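Local coordinates for DUF985 domain-containing protein (Shewanella oneidensis, PDB 1YUD) that is of unknown function but belongs to the cupin superfamily and assembles as a two-chain unit, at residues Met72-Tyr84 with Thr94-Arg106. Numbering follows the deposited sequence.
Sequences MWYFHAGQSLTIY and TAQLGLDLAAGER
Ile83 N and Ala95 O are hydrogen-bonded across the antiparallel hairpin of strands 81-86 and 92-97, part of one sheet of the cupin jelly-roll (double-stranded beta-helix) fold, while strand 71-76 belongs to its other sheet and is joined to the first by the corner at Ala77. This bond spans 3.3 Å, at 158° and tilted slightly from the carbonyl plane; Ala95 N returns a weak, bent bond to Ile83 O. The same two carbonyls also receive CA-H...O contacts, from Thr82 CA and Thr94 CA. Farther along, Leu81 N gives Leu97 O only a weak bond. Thr82 OG1 turns back to Leu81 O (2.7 Å), standing above that carbonyl's plane. Thr82 and Gln96 lie side by side without a mutual hydrogen bond; Asn122 joins them, its ND2 giving a weak bond to Thr82 OG1 and its OD1 taking a weak one from Gln96 NE2 as well as a hydrogen bond from Ser80 OG. Between the sheets, Leu97 CD2 meets the Trp73 ring edge at CE3 (3.6 Å), and Phe109 also touches Leu97. With CG anti to the backbone N (chi1 -174°), the Phe75 ring receives Gly98 CA over the centre of one face, 3.8 Å from the centroid, a CH-pi contact. Leu99 CD1 reaches Phe75 CE2 at 3.6 Å, and the Leu99 side chain also packs on His76 of the second subunit. An alanine in place of Phe75 would probably open a gap beneath Gly98 CA and take away one of the surfaces that hold Leu99. Beyond Leu99, Glu105 OE1 accepts Asp100 N from above the carboxylate plane, and Arg106 grips Glu105 O side-on, through NE at 2.9 Å and NH2 at 3.2 Å.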
HETATM    1  N   MSE A  72       0.316  -6.830   3.685  1.00 40.62           N
HETATM    2  CA  MSE A  72      -0.757  -5.934   3.376  1.00 41.34           C
HETATM    3  C   MSE A  72      -0.881  -5.872   1.860  1.00 41.23           C
HETATM    4  O   MSE A  72       0.098  -6.044   1.134  1.00 42.09           O
HETATM    5  CB  MSE A  72      -0.489  -4.561   3.995  1.00 45.27           C
HETATM    6  CG  MSE A  72      -0.939  -4.464   5.466  1.00 46.68           C
HETATM    7 SE   MSE A  72      -2.880  -4.553   5.695  1.00 54.98          SE
HETATM    8  CE  MSE A  72      -3.332  -2.900   4.789  1.00 45.69           C
ATOM      9  N   TRP A  73      -2.094  -5.668   1.376  1.00 39.98           N
ATOM     10  CA  TRP A  73      -2.313  -5.590  -0.048  1.00 39.16           C
ATOM     11  C   TRP A  73      -2.961  -4.272  -0.391  1.00 38.81           C
ATOM     12  O   TRP A  73      -4.018  -3.935   0.134  1.00 40.19           O
ATOM     13  CB  TRP A  73      -3.201  -6.744  -0.512  1.00 39.95           C
ATOM     14  CG  TRP A  73      -2.467  -8.055  -0.645  1.00 43.48           C
ATOM     15  CD1 TRP A  73      -1.752  -8.696   0.326  1.00 44.34           C
ATOM     16  CD2 TRP A  73      -2.400  -8.894  -1.811  1.00 42.99           C
ATOM     17  NE1 TRP A  73      -1.246  -9.883  -0.160  1.00 44.47           N
ATOM     18  CE2 TRP A  73      -1.629 -10.029  -1.470  1.00 43.65           C
ATOM     19  CE3 TRP A  73      -2.920  -8.796  -3.111  1.00 43.08           C
ATOM     20  CZ2 TRP A  73      -1.366 -11.062  -2.379  1.00 42.96           C
ATOM     21  CZ3 TRP A  73      -2.661  -9.823  -4.015  1.00 43.34           C
ATOM     22  CH2 TRP A  73      -1.888 -10.944  -3.641  1.00 43.18           C
ATOM     23  N   TYR A  74      -2.323  -3.515  -1.271  1.00 37.00           N
ATOM     24  CA  TYR A  74      -2.875  -2.235  -1.685  1.00 35.92           C
ATOM     25  C   TYR A  74      -3.321  -2.408  -3.130  1.00 36.83           C
ATOM     26  O   TYR A  74      -2.870  -3.324  -3.815  1.00 39.47           O
ATOM     27  CB  TYR A  74      -1.798  -1.153  -1.548  1.00 33.52           C
ATOM     28  CG  TYR A  74      -1.328  -1.014  -0.115  1.00 29.19           C
ATOM     29  CD1 TYR A  74      -1.988  -0.169   0.772  1.00 25.13           C
ATOM     30  CD2 TYR A  74      -0.297  -1.805   0.374  1.00 25.30           C
ATOM     31  CE1 TYR A  74      -1.636  -0.124   2.111  1.00 24.55           C
ATOM     32  CE2 TYR A  74       0.054  -1.774   1.711  1.00 25.42           C
ATOM     33  CZ  TYR A  74      -0.626  -0.935   2.577  1.00 25.36           C
ATOM     34  OH  TYR A  74      -0.353  -0.966   3.926  1.00 24.38           O
ATOM     35  N   PHE A  75      -4.208  -1.549  -3.598  1.00 36.17           N
ATOM     36  CA  PHE A  75      -4.681  -1.662  -4.964  1.00 35.81           C
ATOM     37  C   PHE A  75      -4.337  -0.408  -5.754  1.00 36.38           C
ATOM     38  O   PHE A  75      -4.808   0.694  -5.435  1.00 35.36           O
ATOM     39  CB  PHE A  75      -6.196  -1.871  -4.982  1.00 34.60           C
ATOM     40  CG  PHE A  75      -6.745  -2.145  -6.342  1.00 33.97           C
ATOM     41  CD1 PHE A  75      -6.697  -3.434  -6.875  1.00 36.46           C
ATOM     42  CD2 PHE A  75      -7.285  -1.116  -7.108  1.00 33.47           C
ATOM     43  CE1 PHE A  75      -7.185  -3.703  -8.171  1.00 35.22           C
ATOM     44  CE2 PHE A  75      -7.772  -1.361  -8.398  1.00 34.76           C
ATOM     45  CZ  PHE A  75      -7.723  -2.664  -8.931  1.00 34.71           C
ATOM     46  N   HIS A  76      -3.540  -0.576  -6.803  1.00 37.23           N
ATOM     47  CA  HIS A  76      -3.150   0.559  -7.632  1.00 39.18           C
ATOM     48  C   HIS A  76      -4.076   0.772  -8.815  1.00 40.57           C
ATOM     49  O   HIS A  76      -4.625   1.869  -9.002  1.00 41.18           O
ATOM     50  CB  HIS A  76      -1.730   0.375  -8.137  1.00 36.76           C
ATOM     51  CG  HIS A  76      -0.718   0.276  -7.045  1.00 35.30           C
ATOM     52  ND1 HIS A  76      -0.507   1.293  -6.141  1.00 33.19           N
ATOM     53  CD2 HIS A  76       0.175  -0.696  -6.739  1.00 35.08           C
ATOM     54  CE1 HIS A  76       0.482   0.954  -5.330  1.00 35.63           C
ATOM     55  NE2 HIS A  76       0.914  -0.245  -5.672  1.00 32.47           N
ATOM     56  N   ALA A  77      -4.255  -0.278  -9.615  1.00 42.32           N
ATOM     57  CA  ALA A  77      -5.118  -0.174 -10.788  1.00 42.38           C
ATOM     58  C   ALA A  77      -5.318  -1.506 -11.484  1.00 42.09           C
ATOM     59  O   ALA A  77      -4.670  -2.501 -11.155  1.00 41.08           O
ATOM     60  CB  ALA A  77      -4.538   0.844 -11.772  1.00 42.84           C
ATOM     61  N   GLY A  78      -6.229  -1.523 -12.450  1.00 43.13           N
ATOM     62  CA  GLY A  78      -6.470  -2.755 -13.174  1.00 45.99           C
ATOM     63  C   GLY A  78      -7.742  -3.516 -12.842  1.00 46.18           C
ATOM     64  O   GLY A  78      -8.827  -2.937 -12.813  1.00 46.36           O
ATOM     65  N   GLN A  79      -7.595  -4.815 -12.575  1.00 45.65           N
ATOM     66  CA  GLN A  79      -8.731  -5.692 -12.304  1.00 47.00           C
ATOM     67  C   GLN A  79      -8.844  -6.222 -10.888  1.00 46.74           C
ATOM     68  O   GLN A  79      -7.930  -6.860 -10.384  1.00 46.48           O
ATOM     69  CB  GLN A  79      -8.701  -6.905 -13.255  1.00 48.75           C
ATOM     70  CG  GLN A  79      -9.887  -7.015 -14.193  1.00 48.09           C
ATOM     71  CD  GLN A  79      -9.802  -6.029 -15.314  1.00 48.45           C
ATOM     72  OE1 GLN A  79     -10.811  -5.649 -15.911  1.00 51.37           O
ATOM     73  NE2 GLN A  79      -8.586  -5.608 -15.623  1.00 51.44           N
ATOM     74  N   SER A  80      -9.994  -5.991 -10.268  1.00 48.35           N
ATOM     75  CA  SER A  80     -10.231  -6.470  -8.915  1.00 50.61           C
ATOM     76  C   SER A  80      -9.754  -7.918  -8.833  1.00 51.18           C
ATOM     77  O   SER A  80      -9.967  -8.691  -9.763  1.00 53.13           O
ATOM     78  CB  SER A  80     -11.719  -6.423  -8.602  1.00 51.37           C
ATOM     79  OG  SER A  80     -12.335  -7.605  -9.079  1.00 51.74           O
ATOM     80  N   LEU A  81      -9.105  -8.282  -7.730  1.00 52.02           N
ATOM     81  CA  LEU A  81      -8.606  -9.649  -7.554  1.00 52.15           C
ATOM     82  C   LEU A  81      -9.481 -10.428  -6.580  1.00 52.06           C
ATOM     83  O   LEU A  81     -10.607 -10.036  -6.276  1.00 53.42           O
ATOM     84  CB  LEU A  81      -7.164  -9.624  -7.030  1.00 51.68           C
ATOM     85  CG  LEU A  81      -6.205  -8.687  -7.771  1.00 52.20           C
ATOM     86  CD1 LEU A  81      -4.835  -8.770  -7.138  1.00 53.42           C
ATOM     87  CD2 LEU A  81      -6.120  -9.065  -9.230  1.00 51.88           C
ATOM     88  N   THR A  82      -8.959 -11.538  -6.086  1.00 51.43           N
ATOM     89  CA  THR A  82      -9.697 -12.342  -5.136  1.00 50.48           C
ATOM     90  C   THR A  82      -8.673 -13.146  -4.394  1.00 50.98           C
ATOM     91  O   THR A  82      -7.928 -13.915  -4.989  1.00 51.65           O
ATOM     92  CB  THR A  82     -10.676 -13.275  -5.836  1.00 50.10           C
ATOM     93  OG1 THR A  82     -11.593 -12.488  -6.604  1.00 52.28           O
ATOM     94  CG2 THR A  82     -11.456 -14.096  -4.823  1.00 49.96           C
ATOM     95  N   ILE A  83      -8.613 -12.945  -3.087  1.00 51.34           N
ATOM     96  CA  ILE A  83      -7.641 -13.662  -2.292  1.00 51.12           C
ATOM     97  C   ILE A  83      -8.280 -14.914  -1.733  1.00 51.92           C
ATOM     98  O   ILE A  83      -9.214 -14.847  -0.938  1.00 53.34           O
ATOM     99  CB  ILE A  83      -7.141 -12.806  -1.124  1.00 51.15           C
ATOM    100  CG1 ILE A  83      -6.875 -11.371  -1.599  1.00 50.89           C
ATOM    101  CG2 ILE A  83      -5.898 -13.427  -0.533  1.00 49.08           C
ATOM    102  CD1 ILE A  83      -5.694 -11.231  -2.504  1.00 50.06           C
ATOM    103  N   TYR A  84      -7.786 -16.063  -2.165  1.00 52.17           N
ATOM    104  CA  TYR A  84      -8.303 -17.320  -1.679  1.00 51.95           C
ATOM    105  C   TYR A  84      -7.341 -17.745  -0.581  1.00 53.79           C
ATOM    106  O   TYR A  84      -6.146 -17.908  -0.817  1.00 52.04           O
ATOM    107  CB  TYR A  84      -8.344 -18.353  -2.811  1.00 51.35           C
ATOM    108  CG  TYR A  84      -9.133 -17.909  -4.029  1.00 49.80           C
ATOM    109  CD1 TYR A  84      -8.630 -16.949  -4.892  1.00 47.93           C
ATOM    110  CD2 TYR A  84     -10.384 -18.452  -4.310  1.00 48.30           C
ATOM    111  CE1 TYR A  84      -9.345 -16.536  -6.009  1.00 49.94           C
ATOM    112  CE2 TYR A  84     -11.112 -18.047  -5.425  1.00 48.78           C
ATOM    113  CZ  TYR A  84     -10.587 -17.084  -6.279  1.00 50.22           C
ATOM    114  OH  TYR A  84     -11.291 -16.678  -7.410  1.00 48.73           O
ATOM    115  N   THR A  94     -12.568 -15.916   1.484  1.00 54.38           N
ATOM    116  CA  THR A  94     -12.260 -15.097   0.327  1.00 53.09           C
ATOM    117  C   THR A  94     -12.457 -13.623   0.618  1.00 52.01           C
ATOM    118  O   THR A  94     -13.171 -13.262   1.543  1.00 54.20           O
ATOM    119  CB  THR A  94     -13.139 -15.479  -0.871  1.00 53.94           C
ATOM    120  OG1 THR A  94     -14.505 -15.162  -0.581  1.00 55.47           O
ATOM    121  CG2 THR A  94     -13.014 -16.958  -1.158  1.00 53.09           C
ATOM    122  N   ALA A  95     -11.829 -12.770  -0.182  1.00 50.17           N
ATOM    123  CA  ALA A  95     -11.942 -11.329   0.004  1.00 47.71           C
ATOM    124  C   ALA A  95     -11.879 -10.638  -1.351  1.00 46.03           C
ATOM    125  O   ALA A  95     -11.233 -11.137  -2.261  1.00 47.91           O
ATOM    126  CB  ALA A  95     -10.813 -10.850   0.888  1.00 48.07           C
ATOM    127  N   GLN A  96     -12.529  -9.492  -1.494  1.00 43.45           N
ATOM    128  CA  GLN A  96     -12.508  -8.798  -2.778  1.00 44.45           C
ATOM    129  C   GLN A  96     -11.684  -7.521  -2.818  1.00 44.19           C
ATOM    130  O   GLN A  96     -12.150  -6.463  -2.386  1.00 43.87           O
ATOM    131  CB  GLN A  96     -13.932  -8.458  -3.222  1.00 45.62           C
ATOM    132  CG  GLN A  96     -14.819  -9.663  -3.429  1.00 46.49           C
ATOM    133  CD  GLN A  96     -14.236 -10.633  -4.420  1.00 46.80           C
ATOM    134  OE1 GLN A  96     -13.774 -11.723  -4.051  1.00 44.36           O
ATOM    135  NE2 GLN A  96     -14.239 -10.238  -5.694  1.00 46.05           N
ATOM    136  N   LEU A  97     -10.474  -7.613  -3.357  1.00 43.83           N
ATOM    137  CA  LEU A  97      -9.606  -6.443  -3.470  1.00 45.67           C
ATOM    138  C   LEU A  97     -10.047  -5.701  -4.719  1.00 46.42           C
ATOM    139  O   LEU A  97     -10.448  -6.340  -5.682  1.00 48.84           O
ATOM    140  CB  LEU A  97      -8.144  -6.872  -3.610  1.00 43.36           C
ATOM    141  CG  LEU A  97      -7.108  -5.898  -3.046  1.00 44.23           C
ATOM    142  CD1 LEU A  97      -7.392  -5.649  -1.547  1.00 41.52           C
ATOM    143  CD2 LEU A  97      -5.704  -6.472  -3.251  1.00 42.67           C
ATOM    144  N   GLY A  98      -9.991  -4.372  -4.720  1.00 46.68           N
ATOM    145  CA  GLY A  98     -10.413  -3.641  -5.903  1.00 47.47           C
ATOM    146  C   GLY A  98     -11.042  -2.309  -5.560  1.00 50.01           C
ATOM    147  O   GLY A  98     -11.083  -1.942  -4.389  1.00 50.81           O
ATOM    148  N   LEU A  99     -11.554  -1.599  -6.565  1.00 51.81           N
ATOM    149  CA  LEU A  99     -12.145  -0.278  -6.360  1.00 54.15           C
ATOM    150  C   LEU A  99     -13.666  -0.120  -6.462  1.00 56.82           C
ATOM    151  O   LEU A  99     -14.151   1.009  -6.552  1.00 56.68           O
ATOM    152  CB  LEU A  99     -11.494   0.725  -7.317  1.00 53.93           C
ATOM    153  CG  LEU A  99     -10.051   1.150  -7.014  1.00 54.86           C
ATOM    154  CD1 LEU A  99      -9.408   1.794  -8.232  1.00 53.16           C
ATOM    155  CD2 LEU A  99     -10.060   2.110  -5.847  1.00 54.88           C
ATOM    156  N   ASP A 100     -14.429  -1.214  -6.451  1.00 60.36           N
ATOM    157  CA  ASP A 100     -15.893  -1.090  -6.526  1.00 62.89           C
ATOM    158  C   ASP A 100     -16.492  -1.198  -5.130  1.00 63.77           C
ATOM    159  O   ASP A 100     -16.594  -2.296  -4.573  1.00 63.45           O
ATOM    160  CB  ASP A 100     -16.514  -2.176  -7.413  1.00 64.35           C
ATOM    161  CG  ASP A 100     -17.993  -1.906  -7.719  1.00 65.17           C
ATOM    162  OD1 ASP A 100     -18.704  -2.834  -8.172  1.00 64.63           O
ATOM    163  OD2 ASP A 100     -18.443  -0.756  -7.511  1.00 65.25           O
ATOM    164  N   LEU A 101     -16.896  -0.059  -4.571  1.00 64.76           N
ATOM    165  CA  LEU A 101     -17.463  -0.042  -3.228  1.00 66.25           C
ATOM    166  C   LEU A 101     -18.880  -0.597  -3.195  1.00 67.02           C
ATOM    167  O   LEU A 101     -19.367  -1.009  -2.141  1.00 67.19           O
ATOM    168  CB  LEU A 101     -17.426   1.377  -2.657  1.00 65.80           C
ATOM    169  CG  LEU A 101     -16.030   2.009  -2.598  1.00 65.62           C
ATOM    170  CD1 LEU A 101     -16.149   3.403  -2.014  1.00 65.28           C
ATOM    171  CD2 LEU A 101     -15.082   1.148  -1.769  1.00 63.42           C
ATOM    172  N   ALA A 102     -19.538  -0.608  -4.352  1.00 68.05           N
ATOM    173  CA  ALA A 102     -20.892  -1.148  -4.462  1.00 68.36           C
ATOM    174  C   ALA A 102     -20.860  -2.586  -3.930  1.00 67.97           C
ATOM    175  O   ALA A 102     -21.529  -2.909  -2.946  1.00 67.43           O
ATOM    176  CB  ALA A 102     -21.340  -1.132  -5.928  1.00 69.27           C
ATOM    177  N   ALA A 103     -20.088  -3.444  -4.597  1.00 67.18           N
ATOM    178  CA  ALA A 103     -19.924  -4.828  -4.169  1.00 66.41           C
ATOM    179  C   ALA A 103     -18.990  -4.735  -2.972  1.00 66.58           C
ATOM    180  O   ALA A 103     -18.533  -3.642  -2.623  1.00 67.16           O
ATOM    181  CB  ALA A 103     -19.273  -5.652  -5.268  1.00 66.26           C
ATOM    182  N   GLY A 104     -18.677  -5.863  -2.351  1.00 65.81           N
ATOM    183  CA  GLY A 104     -17.794  -5.813  -1.198  1.00 64.15           C
ATOM    184  C   GLY A 104     -16.321  -5.592  -1.500  1.00 62.03           C
ATOM    185  O   GLY A 104     -15.473  -6.145  -0.805  1.00 61.75           O
ATOM    186  N   GLU A 105     -16.004  -4.792  -2.516  1.00 60.34           N
ATOM    187  CA  GLU A 105     -14.606  -4.551  -2.866  1.00 60.69           C
ATOM    188  C   GLU A 105     -13.944  -3.472  -1.992  1.00 59.56           C
ATOM    189  O   GLU A 105     -14.523  -2.412  -1.728  1.00 59.51           O
ATOM    190  CB  GLU A 105     -14.486  -4.214  -4.361  1.00 62.20           C
ATOM    191  CG  GLU A 105     -14.196  -5.440  -5.238  1.00 64.12           C
ATOM    192  CD  GLU A 105     -14.379  -5.181  -6.731  1.00 66.51           C
ATOM    193  OE1 GLU A 105     -13.775  -4.222  -7.268  1.00 68.11           O
ATOM    194  OE2 GLU A 105     -15.127  -5.949  -7.374  1.00 66.68           O
ATOM    195  N   ARG A 106     -12.723  -3.767  -1.546  1.00 56.39           N
ATOM    196  CA  ARG A 106     -11.963  -2.887  -0.667  1.00 53.33           C
ATOM    197  C   ARG A 106     -10.509  -2.725  -1.154  1.00 50.99           C
ATOM    198  O   ARG A 106      -9.819  -3.720  -1.400  1.00 51.37           O
ATOM    199  CB  ARG A 106     -11.971  -3.489   0.738  1.00 52.84           C
ATOM    200  CG  ARG A 106     -12.277  -2.503   1.836  1.00 54.18           C
ATOM    201  CD  ARG A 106     -13.731  -2.548   2.279  1.00 51.52           C
ATOM    202  NE  ARG A 106     -14.684  -2.290   1.211  1.00 47.77           N
ATOM    203  CZ  ARG A 106     -15.947  -1.944   1.433  1.00 46.04           C
ATOM    204  NH1 ARG A 106     -16.381  -1.818   2.675  1.00 43.41           N
ATOM    205  NH2 ARG A 106     -16.775  -1.732   0.420  1.00 46.54           N
TER